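Local coordinates for ancylostoma secreted protein 1 (Necator americanus, PDB 3NT8) that is probably associated with the transition of infective hookworm larvae to parasitism, as a secreted protein built from two CAP domains, at residues L242-H245 / N246-S250; A322-A325 / S326-W330; S250-R254 / G255-D259; T413-V416 / T417-L420. All blocks are in the same frame, centred on the assembly; numbering follows the deposited sequence.

Contact 1 of 4, residues L242-H245 / N246-S250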
loop_
_atom_site.group_PDB
_atom_site.type_symbol
_atom_site.label_atom_id
_atom_site.label_comp_id
_atom_site.label_asym_id
_atom_site.label_seq_id
_atom_site.Cartn_x
_atom_site.Cartn_y
_atom_site.Cartn_z
ATOM N N LEU A 242 -14.251 -0.021 -0.316
ATOM C CA LEU A 242 -15.419 -0.693 0.180
ATOM C C LEU A 242 -15.099 -2.139 0.499
ATOM O O LEU A 242 -15.492 -2.616 1.566
ATOM C CB LEU A 242 -16.620 -0.531 -0.765
ATOM C CG LEU A 242 -17.973 -1.106 -0.346
ATOM C CD1 LEU A 242 -18.537 -0.397 0.857
ATOM C CD2 LEU A 242 -19.011 -1.106 -1.513
ATOM N N SER A 243 -14.387 -2.816 -0.412
ATOM C CA SER A 243 -13.995 -4.206 -0.237
ATOM C C SER A 243 -12.968 -4.354 0.882
ATOM O O SER A 243 -13.095 -5.276 1.678
ATOM C CB SER A 243 -13.424 -4.816 -1.513
ATOM O OG SER A 243 -12.259 -4.088 -1.889
ATOM N N VAL A 244 -11.954 -3.480 0.921
ATOM C CA VAL A 244 -10.970 -3.528 2.011
ATOM C C VAL A 244 -11.626 -3.288 3.375
ATOM O O VAL A 244 -11.325 -3.983 4.342
ATOM C CB VAL A 244 -9.757 -2.603 1.794
ATOM C CG1 VAL A 244 -8.798 -2.699 3.009
ATOM C CG2 VAL A 244 -8.990 -2.994 0.515
ATOM N N HIS A 245 -12.560 -2.354 3.452
ATOM C CA HIS A 245 -13.335 -2.177 4.695
ATOM C C HIS A 245 -14.096 -3.389 5.106
ATOM O O HIS A 245 -13.938 -3.883 6.246
ATOM C CB HIS A 245 -14.244 -0.962 4.669
ATOM C CG HIS A 245 -13.505 0.322 4.955
ATOM N ND1 HIS A 245 -12.512 0.823 4.122
ATOM C CD2 HIS A 245 -13.609 1.202 5.982
ATOM C CE1 HIS A 245 -12.042 1.949 4.626
ATOM N NE2 HIS A 245 -12.679 2.194 5.762
ATOM N N ASN A 246 -14.922 -3.873 4.199
ATOM C CA ASN A 246 -15.788 -5.000 4.485
ATOM C C ASN A 246 -15.099 -6.282 4.805
ATOM O O ASN A 246 -15.597 -7.008 5.637
ATOM C CB ASN A 246 -16.853 -5.209 3.400
ATOM C CG ASN A 246 -18.087 -4.323 3.630
ATOM O OD1 ASN A 246 -18.490 -4.177 4.755
ATOM N ND2 ASN A 246 -18.684 -3.746 2.561
ATOM N N GLU A 247 -13.971 -6.547 4.129
ATOM C CA GLU A 247 -13.223 -7.719 4.355
ATOM C C GLU A 247 -12.554 -7.730 5.740
ATOM O O GLU A 247 -12.416 -8.776 6.363
ATOM C CB GLU A 247 -12.179 -7.891 3.258
ATOM C CG GLU A 247 -12.783 -8.340 1.965
ATOM C CD GLU A 247 -11.777 -8.858 0.959
ATOM O OE1 GLU A 247 -10.544 -8.795 1.197
ATOM O OE2 GLU A 247 -12.235 -9.341 -0.092
ATOM N N PHE A 248 -12.125 -6.560 6.190
ATOM C CA PHE A 248 -11.625 -6.412 7.523
ATOM C C PHE A 248 -12.751 -6.535 8.565
ATOM O O PHE A 248 -12.564 -7.199 9.599
ATOM C CB PHE A 248 -10.892 -5.090 7.665
ATOM C CG PHE A 248 -9.447 -5.078 7.181
ATOM C CD1 PHE A 248 -8.581 -6.122 7.473
ATOM C CD2 PHE A 248 -8.921 -3.925 6.547
ATOM C CE1 PHE A 248 -7.186 -6.116 7.095
ATOM C CE2 PHE A 248 -7.532 -3.903 6.155
ATOM C CZ PHE A 248 -6.667 -5.025 6.473
ATOM N N ARG A 249 -13.910 -5.937 8.306
ATOM C CA ARG A 249 -15.032 -6.090 9.235
ATOM C C ARG A 249 -15.509 -7.554 9.287
ATOM O O ARG A 249 -15.959 -8.022 10.340
ATOM C CB ARG A 249 -16.188 -5.211 8.795
ATOM C CG ARG A 249 -15.967 -3.759 9.130
ATOM C CD ARG A 249 -16.899 -2.839 8.401
ATOM N NE ARG A 249 -18.210 -2.828 9.015
ATOM C CZ ARG A 249 -18.545 -2.055 10.035
ATOM N NH1 ARG A 249 -17.639 -1.206 10.579
ATOM N NH2 ARG A 249 -19.759 -2.133 10.545
ATOM N N SER A 250 -15.456 -8.248 8.138
ATOM C CA SER A 250 -15.807 -9.671 8.111
ATOM C C SER A 250 -14.852 -10.508 8.968
ATOM O O SER A 250 -15.279 -11.368 9.779
ATOM C CB SER A 250 -15.839 -10.204 6.680
ATOM O OG SER A 250 -16.098 -11.596 6.685
#
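Val244 lays its CG1 methyl alongside the ring of Phe248 one helical turn on, with CG1 3.6 Å from Phe248 CE2, the two side chains pointing the same way. CG1 stands opposite the backbone N (chi1 179°), which brings this methyl beside the ring although the CB bond itself points away. Phe248 CD2 also lies 3.3 Å from Val244 O, so the ring packs against the backbone as well as the methyl. A similar pairing joins Leu242 and Asn246: CD1 of the leucine is 3.8 Å from ND2 of the amide, whose OD1 is bound by the backbone N of Met274. All this lies on helix 235-253 of the second CAP domain, the helix whose Val244, His245 and Phe248 pack against helix 318-330; Phe248 there stacks on Trp330. Regular i to i+4 bonds run beneath the side chains, among them Arg249 N to His245 O at 2.9 Å. The His245 imidazole is held at both nitrogens, ND1 by Phe241 O and NE2 by Tyr387 OH, while Arg249, its chain bent at chi3 (78°), carries its guanidinium to the carbonyl oxygens of Met362, Trp364 and Leu272.

Contact 2 of 4, residues A322-A325 / S326-W330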
loop_
_atom_site.group_PDB
_atom_site.type_symbol
_atom_site.label_atom_id
_atom_site.label_comp_id
_atom_site.label_asym_id
_atom_site.label_seq_id
_atom_site.Cartn_x
_atom_site.Cartn_y
_atom_site.Cartn_z
ATOM N N ALA A 322 -5.679 3.985 -1.760
ATOM C CA ALA A 322 -6.894 3.593 -1.030
ATOM C C ALA A 322 -6.586 2.342 -0.150
ATOM O O ALA A 322 -7.024 2.278 0.980
ATOM C CB ALA A 322 -8.038 3.326 -1.990
ATOM N N LYS A 323 -5.729 1.435 -0.654
ATOM C CA LYS A 323 -5.497 0.153 -0.022
ATOM C C LYS A 323 -4.523 0.416 1.135
ATOM O O LYS A 323 -4.706 -0.100 2.275
ATOM C CB LYS A 323 -4.957 -0.909 -1.048
ATOM C CG LYS A 323 -5.108 -2.394 -0.609
ATOM C CD LYS A 323 -4.283 -3.402 -1.423
ATOM C CE LYS A 323 -4.297 -4.813 -0.774
ATOM N NZ LYS A 323 -5.691 -5.377 -0.439
ATOM N N GLN A 324 -3.492 1.209 0.850
ATOM C CA GLN A 324 -2.527 1.562 1.862
ATOM C C GLN A 324 -3.183 2.346 3.051
ATOM O O GLN A 324 -2.804 2.167 4.195
ATOM C CB GLN A 324 -1.412 2.392 1.248
ATOM C CG GLN A 324 -0.187 2.480 2.084
ATOM C CD GLN A 324 0.865 3.461 1.499
ATOM O OE1 GLN A 324 1.026 4.615 1.993
ATOM N NE2 GLN A 324 1.591 3.002 0.460
ATOM N N ALA A 325 -4.093 3.249 2.758
ATOM C CA ALA A 325 -4.699 4.108 3.789
ATOM C C ALA A 325 -5.532 3.228 4.659
ATOM O O ALA A 325 -5.437 3.310 5.865
ATOM C CB ALA A 325 -5.579 5.229 3.169
ATOM N N SER A 326 -6.384 2.435 4.041
ATOM C CA SER A 326 -7.248 1.526 4.744
ATOM C C SER A 326 -6.479 0.598 5.709
ATOM O O SER A 326 -6.918 0.373 6.832
ATOM C CB SER A 326 -8.055 0.756 3.706
ATOM O OG SER A 326 -8.980 1.641 3.097
ATOM N N GLN A 327 -5.318 0.101 5.256
ATOM C CA GLN A 327 -4.566 -0.889 6.030
ATOM C C GLN A 327 -3.846 -0.204 7.182
ATOM O O GLN A 327 -3.749 -0.780 8.250
ATOM C CB GLN A 327 -3.553 -1.654 5.135
ATOM C CG GLN A 327 -4.263 -2.661 4.131
ATOM C CD GLN A 327 -3.281 -3.147 3.030
ATOM O OE1 GLN A 327 -2.352 -2.424 2.646
ATOM N NE2 GLN A 327 -3.468 -4.359 2.560
ATOM N N LEU A 328 -3.295 0.992 6.932
ATOM C CA LEU A 328 -2.595 1.769 7.987
ATOM C C LEU A 328 -3.590 2.135 9.089
ATOM O O LEU A 328 -3.246 2.055 10.286
ATOM C CB LEU A 328 -1.913 3.032 7.433
ATOM C CG LEU A 328 -0.577 2.766 6.703
ATOM C CD1 LEU A 328 0.000 3.978 5.831
ATOM C CD2 LEU A 328 0.531 2.169 7.647
ATOM N N TRP A 329 -4.790 2.523 8.712
ATOM C CA TRP A 329 -5.838 2.752 9.736
ATOM C C TRP A 329 -6.158 1.481 10.532
ATOM O O TRP A 329 -6.211 1.551 11.786
ATOM C CB TRP A 329 -7.098 3.258 9.131
ATOM C CG TRP A 329 -6.965 4.559 8.426
ATOM C CD1 TRP A 329 -6.089 5.543 8.700
ATOM C CD2 TRP A 329 -7.794 5.032 7.334
ATOM N NE1 TRP A 329 -6.294 6.597 7.818
ATOM C CE2 TRP A 329 -7.320 6.295 6.972
ATOM C CE3 TRP A 329 -8.869 4.493 6.622
ATOM C CZ2 TRP A 329 -7.885 7.037 5.925
ATOM C CZ3 TRP A 329 -9.387 5.233 5.532
ATOM C CH2 TRP A 329 -8.900 6.465 5.213
ATOM N N TRP A 330 -6.364 0.348 9.816
ATOM C CA TRP A 330 -6.710 -0.932 10.416
ATOM C C TRP A 330 -5.631 -1.513 11.327
ATOM O O TRP A 330 -5.963 -2.103 12.380
ATOM C CB TRP A 330 -7.122 -1.966 9.343
ATOM C CG TRP A 330 -7.788 -3.183 9.937
ATOM C CD1 TRP A 330 -7.192 -4.386 10.239
ATOM C CD2 TRP A 330 -9.173 -3.319 10.362
ATOM N NE1 TRP A 330 -8.122 -5.258 10.800
ATOM C CE2 TRP A 330 -9.339 -4.628 10.860
ATOM C CE3 TRP A 330 -10.288 -2.466 10.336
ATOM C CZ2 TRP A 330 -10.564 -5.086 11.350
ATOM C CZ3 TRP A 330 -11.491 -2.929 10.816
ATOM C CH2 TRP A 330 -11.623 -4.217 11.310
#
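This is a buried contact between successive turns of helix 318-330, which runs beside helix 235-253 in the second CAP domain and also touches strand 305-311. Four backbone bonds of the i to i+4 kind link the turns, and Ser326 adds a fifth from its side chain. With OG opposite its own carbonyl carbon and beside its backbone N (chi1 -70°), the hydroxyl folds back to donate to Ala322 O at 3.0 Å. Ser326 N donates to the same oxygen at 3.1 Å, and the two donors reach it from opposite faces of the carbonyl plane. A buried hydroxyl is thereby satisfied within its own helix, and Ala322 O is gripped twice.

Ala325 meets Trp329 in a CH-pi contact: CB stands 4.2 Å from the centroid of the six-membered ring, 18° off the ring normal. The same indole has Ala325 O over one face, nearest to CG at 3.2 Å, so methyl and carbonyl of one alanine both bear on the aromatic system. Trp329 NE1 donates to Ile308 O, which ties the indole to the neighbouring strand.

On another flank Lys323 and Gln327 cross at a slant, CE of the lysine 3.5 Å from NE2 of the amide. Leu328 and Gln324 lie side by side, pointing the same way, with Leu328 CD1 4.0 Å from Gln324 OE1, an oxygen that is hydrogen-bonded to Tyr309 OH. A helix that touches both a neighbouring helix and a strand of the central sheet belongs to the alpha-beta-alpha sandwich of the CAP fold.

Contact 3 of 4, residues S250-R254 / G255-D259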
loop_
_atom_site.group_PDB
_atom_site.type_symbol
_atom_site.label_atom_id
_atom_site.label_comp_id
_atom_site.label_asym_id
_atom_site.label_seq_id
_atom_site.Cartn_x
_atom_site.Cartn_y
_atom_site.Cartn_z
ATOM N N SER A 250 -15.456 -8.248 8.138
ATOM C CA SER A 250 -15.807 -9.671 8.111
ATOM C C SER A 250 -14.852 -10.508 8.968
ATOM O O SER A 250 -15.279 -11.368 9.779
ATOM C CB SER A 250 -15.839 -10.204 6.680
ATOM O OG SER A 250 -16.098 -11.596 6.685
ATOM N N SER A 251 -13.555 -10.249 8.775
ATOM C CA SER A 251 -12.528 -10.900 9.513
ATOM C C SER A 251 -12.643 -10.670 11.001
ATOM O O SER A 251 -12.522 -11.624 11.781
ATOM C CB SER A 251 -11.159 -10.515 9.024
ATOM O OG SER A 251 -10.228 -11.401 9.640
ATOM N N VAL A 252 -12.849 -9.411 11.396
ATOM C CA VAL A 252 -12.938 -9.075 12.809
ATOM C C VAL A 252 -14.181 -9.642 13.471
ATOM O O VAL A 252 -14.097 -10.029 14.637
ATOM C CB VAL A 252 -12.776 -7.542 13.068
ATOM C CG1 VAL A 252 -14.080 -6.847 13.060
ATOM C CG2 VAL A 252 -12.054 -7.256 14.339
ATOM N N ALA A 253 -15.311 -9.705 12.766
ATOM C CA ALA A 253 -16.505 -10.238 13.358
ATOM C C ALA A 253 -16.387 -11.732 13.651
ATOM O O ALA A 253 -17.050 -12.217 14.527
ATOM C CB ALA A 253 -17.703 -9.975 12.508
ATOM N N ARG A 254 -15.558 -12.435 12.913
ATOM C CA ARG A 254 -15.448 -13.881 13.012
ATOM C C ARG A 254 -14.311 -14.302 13.919
ATOM O O ARG A 254 -14.009 -15.461 14.006
ATOM C CB ARG A 254 -15.311 -14.513 11.627
ATOM C CG ARG A 254 -16.680 -14.664 10.931
ATOM C CD ARG A 254 -16.486 -15.118 9.532
ATOM N NE ARG A 254 -15.766 -14.190 8.663
ATOM C CZ ARG A 254 -14.620 -14.498 8.044
ATOM N NH1 ARG A 254 -14.084 -15.707 8.192
ATOM N NH2 ARG A 254 -14.043 -13.636 7.203
ATOM N N GLY A 255 -13.703 -13.334 14.600
ATOM C CA GLY A 255 -12.680 -13.616 15.624
ATOM C C GLY A 255 -11.327 -13.879 15.033
ATOM O O GLY A 255 -10.548 -14.677 15.589
ATOM N N LEU A 256 -11.065 -13.310 13.846
ATOM C CA LEU A 256 -9.819 -13.701 13.161
ATOM C C LEU A 256 -8.697 -12.678 13.241
ATOM O O LEU A 256 -7.561 -12.999 12.886
ATOM C CB LEU A 256 -10.101 -14.138 11.714
ATOM C CG LEU A 256 -11.035 -15.346 11.636
ATOM C CD1 LEU A 256 -11.375 -15.500 10.126
ATOM C CD2 LEU A 256 -10.469 -16.685 12.173
ATOM N N GLU A 257 -8.990 -11.469 13.758
ATOM C CA GLU A 257 -8.032 -10.372 13.668
ATOM C C GLU A 257 -7.131 -10.345 14.944
ATOM O O GLU A 257 -7.635 -10.306 16.043
ATOM C CB GLU A 257 -8.694 -9.022 13.364
ATOM C CG GLU A 257 -9.265 -8.865 11.977
ATOM C CD GLU A 257 -8.200 -8.711 10.937
ATOM O OE1 GLU A 257 -7.234 -7.970 11.163
ATOM O OE2 GLU A 257 -8.329 -9.383 9.906
ATOM N N PRO A 258 -5.793 -10.332 14.801
ATOM C CA PRO A 258 -4.937 -10.273 15.999
ATOM C C PRO A 258 -4.974 -8.954 16.773
ATOM O O PRO A 258 -5.123 -7.882 16.185
ATOM C CB PRO A 258 -3.548 -10.554 15.454
ATOM C CG PRO A 258 -3.656 -10.391 13.989
ATOM C CD PRO A 258 -5.034 -10.631 13.591
ATOM N N ASP A 259 -4.873 -9.031 18.098
ATOM C CA ASP A 259 -4.947 -7.863 18.936
ATOM C C ASP A 259 -3.638 -7.780 19.689
ATOM O O ASP A 259 -3.216 -8.774 20.326
ATOM C CB ASP A 259 -6.110 -7.996 19.892
ATOM C CG ASP A 259 -6.398 -6.694 20.700
ATOM O OD1 ASP A 259 -5.460 -5.924 20.931
ATOM O OD2 ASP A 259 -7.558 -6.437 21.110
HETATM O O HOH W 1 -11.207 -10.624 15.493
#
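The last turn of helix 235-253 unwinds across this contact: Arg254 is the first residue to leave helical angles, and Gly255 follows with a positive phi of 81°. A Schellman motif results, with Gly255 as its C-prime residue. Leu256 N reaches back to Ser251 O at 3.0 Å, while the inner bond from Gly255 N to Val252 O, at 3.3 Å, is weak. Water 1 reinforces the turn, donating to Val252 O and accepting from Glu257 N at 2.9 Å, so the carbonyl at the helix end is also joined to the chain leaving it.

Among the side chains, Ser251 and Glu257 make the principal polar link. Ser251 OG donates to Glu257 OE2 at 2.8 Å, meeting the lone pair that faces away from the other carboxylate oxygen. Glu257 CG lies 3.9 Å from Val252 CB, the two side chains crossing at about a right angle, and the bend at chi2 (-73°) then turns the carboxylate to Ser251 OG. OE1 is taken by Trp330 NE1 of helix 318-330.

Arg254 turns back along its own helix: NH2 donates to Ser250 OG at 2.9 Å, with the hydroxyl 15° out of the guanidinium plane, while NE is hydrogen-bonded to Glu418 O. Its NH1 meets Leu256 CD1 at 3.3 Å.

With a hydroxyl on one oxygen and an indole N-H on the other, the buried Glu257 carboxylate has a donor on each oxygen; this would be expected to favour its charged form and to fix its rotation, fastening the loop after the helix to both helices.

Contact 4 of 4, residues T413-V416 / T417-L420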
loop_
_atom_site.group_PDB
_atom_site.type_symbol
_atom_site.label_atom_id
_atom_site.label_comp_id
_atom_site.label_asym_id
_atom_site.label_seq_id
_atom_site.Cartn_x
_atom_site.Cartn_y
_atom_site.Cartn_z
ATOM N N THR A 413 -30.213 -10.273 6.509
ATOM C CA THR A 413 -29.555 -11.525 6.159
ATOM C C THR A 413 -28.108 -11.473 6.642
ATOM O O THR A 413 -27.489 -10.398 6.708
ATOM C CB THR A 413 -29.472 -11.817 4.617
ATOM O OG1 THR A 413 -29.009 -10.655 3.943
ATOM C CG2 THR A 413 -30.816 -12.289 4.030
ATOM N N CYS A 414 -27.582 -12.667 6.914
ATOM C CA CYS A 414 -26.257 -12.860 7.418
ATOM C C CYS A 414 -25.830 -14.312 7.234
ATOM O O CYS A 414 -26.522 -15.235 7.642
ATOM C CB CYS A 414 -26.188 -12.451 8.898
ATOM S SG CYS A 414 -24.490 -12.278 9.548
ATOM N N SER A 415 -24.663 -14.502 6.637
ATOM C CA SER A 415 -24.036 -15.809 6.635
ATOM C C SER A 415 -22.897 -15.967 7.666
ATOM O O SER A 415 -22.129 -15.051 7.903
ATOM C CB SER A 415 -23.592 -16.185 5.211
ATOM O OG SER A 415 -22.622 -15.304 4.717
ATOM N N VAL A 416 -22.778 -17.139 8.270
ATOM C CA VAL A 416 -21.770 -17.346 9.306
ATOM C C VAL A 416 -20.376 -17.415 8.735
ATOM O O VAL A 416 -19.415 -17.279 9.471
ATOM C CB VAL A 416 -22.024 -18.590 10.238
ATOM C CG1 VAL A 416 -23.258 -18.384 11.072
ATOM C CG2 VAL A 416 -22.038 -19.911 9.456
ATOM N N THR A 417 -20.254 -17.616 7.435
ATOM C CA THR A 417 -18.949 -17.624 6.815
ATOM C C THR A 417 -18.446 -16.221 6.480
ATOM O O THR A 417 -17.285 -16.065 6.147
ATOM C CB THR A 417 -18.966 -18.455 5.523
ATOM O OG1 THR A 417 -19.957 -17.903 4.620
ATOM C CG2 THR A 417 -19.285 -19.899 5.836
ATOM N N GLU A 418 -19.315 -15.209 6.563
ATOM C CA GLU A 418 -18.928 -13.790 6.379
ATOM C C GLU A 418 -19.134 -12.955 7.688
ATOM O O GLU A 418 -18.234 -12.249 8.112
ATOM C CB GLU A 418 -19.699 -13.185 5.185
ATOM C CG GLU A 418 -19.274 -11.845 4.754
ATOM C CD GLU A 418 -20.247 -11.170 3.783
ATOM O OE1 GLU A 418 -21.455 -11.456 3.821
ATOM O OE2 GLU A 418 -19.805 -10.304 2.989
ATOM N N GLY A 419 -20.305 -13.065 8.325
ATOM C CA GLY A 419 -20.536 -12.507 9.650
ATOM C C GLY A 419 -20.939 -11.049 9.633
ATOM O O GLY A 419 -20.679 -10.319 10.566
ATOM N N LEU A 420 -21.598 -10.629 8.557
ATOM C CA LEU A 420 -22.027 -9.241 8.325
ATOM C C LEU A 420 -23.537 -9.130 8.079
ATOM O O LEU A 420 -24.055 -9.762 7.161
ATOM C CB LEU A 420 -21.261 -8.667 7.121
ATOM C CG LEU A 420 -19.749 -8.446 7.258
ATOM C CD1 LEU A 420 -19.104 -8.075 5.916
ATOM C CD2 LEU A 420 -19.398 -7.412 8.296
HETATM O O HOH W 2 -23.091 -12.050 6.157
#
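Ser415 O receives two backbone N-H groups in the tight turn that carries the chain from 413-416 into 417-420. Gly419 N donates to it at 2.7 Å, with the nitrogen nearly in line with C=O (177°), though the N-H itself is bent off that line (145°). Glu418 N donates at 3.1 Å, standing well above the carbonyl plane rather than on a lone pair. Gly419 has a positive phi, a conformation that favours glycine. Side-chain contacts are looser: Ser415 OG, placed between the backbone N and the carbonyl carbon (chi1 63°), lies 3.6 Å from Glu418 CB. Cys414 SG approaches Leu420 N to 3.5 Å and is bonded to Cys405 in a disulfide. Leu420 itself packs on Asn246, Arg249 and Ser250 of helix 235-253. Water bridges the two arms of the turn: water 2 accepts from Ser415 N at 3.0 Å and donates to Glu418 OE1 at 2.9 Å and to Leu420 O at 2.7 Å. The two N-H groups on Ser415 O and the three bonds of water 2 tie the arms together by polar contacts, while the disulfide and buried Leu420 anchor the turn to its surroundings.

Contacts 1 and 3 follow each other on helix 235-253 and share Ser250, their centres 11 Å apart. Contact 2, on the neighbouring helix, also lies 11 Å from contact 1 by centres; the two pack directly, with Val244 CG1 3.6 Å from Ser326 CB. Contacts 2 and 3 also meet directly, Trp330 CZ2 lying 3.7 Å from Val252 CB. Contact 4 approaches the helix from the C-terminal part of the chain, where Glu418 O is 2.6 Å from Ser250 OG, a probable hydrogen bond. Contacts 2 and 4 do not touch, their nearest atoms being about 9 Å apart, and helix 235-253 lies between them.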